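Local coordinates for carboxypeptidase D (Drosophila melanogaster, PDB 3MN8), which removes C-terminal arginine or lysine residues from peptides and proteins, using a catalytic zinc ion, to process growth factors, peptide hormones and neuropeptides, at residues Gln60-Phe65 and Ala77-Arg82. Sequence-based numbering, arbitrary orientation.
Sequences QAKVHF and ALQISR. With NAG (2-acetamido-2-deoxy-beta-D-glucopyranose), chain E.
H64 and Q79 meet diagonally across a β-hairpin, where NE2 of H64 gives a hydrogen bond of 2.6 Å to OE1 of Q79. The oxygen lies near the imidazole plane, but the amide is turned 42° against the ring, and the donor stands 32° off the plane of the carbonyl it approaches. With CG anti to the carbonyl carbon (chi1 -59°), the H64 ring starts beside its own backbone N, and CD2 lies 3.5 Å from CB of Q79. On the same face, CD of K62 passes 3.8 Å from OE1 of Q79. An alanine in place of H64 would probably leave OE1 of Q79 without this donor and its amide freer to turn. On the opposite face, CG2 of V63 touches CD1 of L78 at 3.7 Å, and CB of A61 nears the same methyl.

The backbones set this register: K62 with Q79 and H64 with A77 are antiparallel hydrogen-bonded pairs, N of K62 reaching O of Q79 at 3.0 Å. The hairpin thus illustrates how antiparallel pairing sorts K62, H64 and Q79 onto one face and apolar A61, V63, L78 and I80 onto the other. Beyond the paired strands, N of S81 still bonds O of Q60, at 3.1 Å. Farther on, NH2 of R82 donates to O5 of the N-linked sugar, 3.2 Å away.

The hairpin forms one border of the mixed eight-stranded sheet of the M14 catalytic domain, with strand 61-68 outermost. Strand 136-140 flanks 74-80 on its other side, where Y138 meets the H64 ring and D136 weakly bonds NE2 of Q79. Helix 43-56 packs F50 against V63 and L78, and L53 against L78, on the apolar side of the hairpin.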
loop_
_atom_site.group_PDB
_atom_site.type_symbol
_atom_site.label_atom_id
_atom_site.label_comp_id
_atom_site.label_asym_id
_atom_site.label_seq_id
_atom_site.Cartn_x
_atom_site.Cartn_y
_atom_site.Cartn_z
ATOM N N GLN A 60 18.908 1.154 8.962
ATOM C CA GLN A 60 17.488 0.848 8.928
ATOM C C GLN A 60 16.675 1.829 8.090
ATOM O O GLN A 60 15.561 1.527 7.662
ATOM C CB GLN A 60 16.955 0.773 10.353
ATOM C CG GLN A 60 18.052 0.975 11.388
ATOM C CD GLN A 60 17.861 0.092 12.594
ATOM O OE1 GLN A 60 18.335 0.400 13.697
ATOM N NE2 GLN A 60 17.153 -1.019 12.393
ATOM N N ALA A 61 17.231 3.003 7.845
ATOM C CA ALA A 61 16.576 3.961 6.967
ATOM C C ALA A 61 17.414 4.173 5.720
ATOM O O ALA A 61 18.623 4.421 5.812
ATOM C CB ALA A 61 16.346 5.276 7.680
ATOM N N LYS A 62 16.759 4.059 4.564
ATOM C CA LYS A 62 17.399 4.263 3.266
ATOM C C LYS A 62 16.468 4.992 2.315
ATOM O O LYS A 62 15.289 4.669 2.232
ATOM C CB LYS A 62 17.808 2.922 2.654
ATOM C CG LYS A 62 18.470 3.043 1.286
ATOM C CD LYS A 62 19.013 1.693 0.837
ATOM C CE LYS A 62 19.565 1.759 -0.571
ATOM N NZ LYS A 62 20.564 2.849 -0.717
ATOM N N VAL A 63 17.000 5.982 1.605
ATOM C CA VAL A 63 16.204 6.753 0.661
ATOM C C VAL A 63 16.338 6.204 -0.740
ATOM O O VAL A 63 17.438 5.893 -1.189
ATOM C CB VAL A 63 16.623 8.219 0.625
ATOM C CG1 VAL A 63 15.952 8.918 -0.536
ATOM C CG2 VAL A 63 16.279 8.907 1.947
ATOM N N HIS A 64 15.203 6.112 -1.424
ATOM C CA HIS A 64 15.132 5.622 -2.788
ATOM C C HIS A 64 14.548 6.680 -3.711
ATOM O O HIS A 64 13.520 7.292 -3.396
ATOM C CB HIS A 64 14.272 4.370 -2.826
ATOM C CG HIS A 64 14.794 3.273 -1.956
ATOM N ND1 HIS A 64 15.696 2.333 -2.409
ATOM C CD2 HIS A 64 14.573 2.990 -0.652
ATOM C CE1 HIS A 64 15.993 1.505 -1.425
ATOM N NE2 HIS A 64 15.322 1.879 -0.349
ATOM N N PHE A 65 15.222 6.894 -4.840
ATOM C CA PHE A 65 14.763 7.816 -5.880
ATOM C C PHE A 65 13.933 7.038 -6.896
ATOM O O PHE A 65 14.405 6.043 -7.457
ATOM C CB PHE A 65 15.972 8.471 -6.552
ATOM C CG PHE A 65 15.650 9.230 -7.812
ATOM C CD1 PHE A 65 15.711 8.610 -9.050
ATOM C CD2 PHE A 65 15.320 10.570 -7.760
ATOM C CE1 PHE A 65 15.424 9.309 -10.206
ATOM C CE2 PHE A 65 15.040 11.276 -8.914
ATOM C CZ PHE A 65 15.089 10.643 -10.139
ATOM N N ALA A 77 11.143 7.708 -1.834
ATOM C CA ALA A 77 10.567 6.713 -0.931
ATOM C C ALA A 77 11.565 6.320 0.136
ATOM O O ALA A 77 12.678 5.904 -0.180
ATOM C CB ALA A 77 10.134 5.481 -1.691
ATOM N N LEU A 78 11.163 6.440 1.398
ATOM C CA LEU A 78 12.018 6.009 2.489
ATOM C C LEU A 78 11.710 4.576 2.822
ATOM O O LEU A 78 10.586 4.260 3.208
ATOM C CB LEU A 78 11.806 6.866 3.738
ATOM C CG LEU A 78 12.806 6.626 4.883
ATOM C CD1 LEU A 78 14.180 7.207 4.540
ATOM C CD2 LEU A 78 12.317 7.202 6.219
ATOM N N GLN A 79 12.711 3.718 2.673
ATOM C CA GLN A 79 12.644 2.339 3.147
ATOM C C GLN A 79 13.111 2.187 4.588
ATOM O O GLN A 79 14.129 2.747 4.982
ATOM C CB GLN A 79 13.507 1.439 2.274
ATOM C CG GLN A 79 13.815 0.116 2.896
ATOM C CD GLN A 79 14.836 -0.637 2.094
ATOM O OE1 GLN A 79 15.624 -0.041 1.363
ATOM N NE2 GLN A 79 14.838 -1.957 2.228
ATOM N N ILE A 80 12.361 1.403 5.358
ATOM C CA ILE A 80 12.713 1.040 6.725
ATOM C C ILE A 80 12.725 -0.476 6.829
ATOM O O ILE A 80 11.748 -1.134 6.464
ATOM C CB ILE A 80 11.674 1.570 7.709
ATOM C CG1 ILE A 80 11.614 3.099 7.626
ATOM C CG2 ILE A 80 11.986 1.080 9.115
ATOM C CD1 ILE A 80 10.416 3.725 8.289
ATOM N N SER A 81 13.822 -1.037 7.326
ATOM C CA SER A 81 13.952 -2.487 7.400
ATOM C C SER A 81 14.873 -2.896 8.531
ATOM O O SER A 81 15.592 -2.062 9.080
ATOM C CB SER A 81 14.517 -3.010 6.092
ATOM O OG SER A 81 15.742 -2.366 5.816
ATOM N N ARG A 82 14.856 -4.182 8.876
ATOM C CA ARG A 82 15.799 -4.710 9.862
ATOM C C ARG A 82 17.195 -4.361 9.374
ATOM O O ARG A 82 18.015 -3.824 10.125
ATOM C CB ARG A 82 15.631 -6.230 10.024
ATOM C CG ARG A 82 16.640 -6.924 10.950
ATOM C CD ARG A 82 15.951 -7.713 12.056
ATOM N NE ARG A 82 16.234 -9.141 11.999
ATOM C CZ ARG A 82 16.020 -10.010 12.991
ATOM N NH1 ARG A 82 16.316 -11.291 12.809
ATOM N NH2 ARG A 82 15.519 -9.619 14.159
HETATM C C1 NAG E . 14.711 -6.858 16.067
HETATM C C2 NAG E . 14.500 -7.833 17.224
HETATM C C3 NAG E . 15.539 -7.681 18.330
HETATM C C4 NAG E . 16.939 -7.521 17.741
HETATM C C5 NAG E . 16.932 -6.480 16.631
HETATM C C6 NAG E . 18.300 -6.378 15.984
HETATM C C7 NAG E . 12.609 -6.721 18.440
HETATM C C8 NAG E . 13.180 -5.334 18.290
HETATM N N2 NAG E . 13.145 -7.738 17.754
HETATM O O3 NAG E . 15.479 -8.819 19.168
HETATM O O4 NAG E . 17.860 -7.135 18.742
HETATM O O5 NAG E . 16.039 -6.878 15.624
HETATM O O6 NAG E . 18.467 -7.519 15.170
HETATM O O7 NAG E . 11.644 -6.898 19.184
#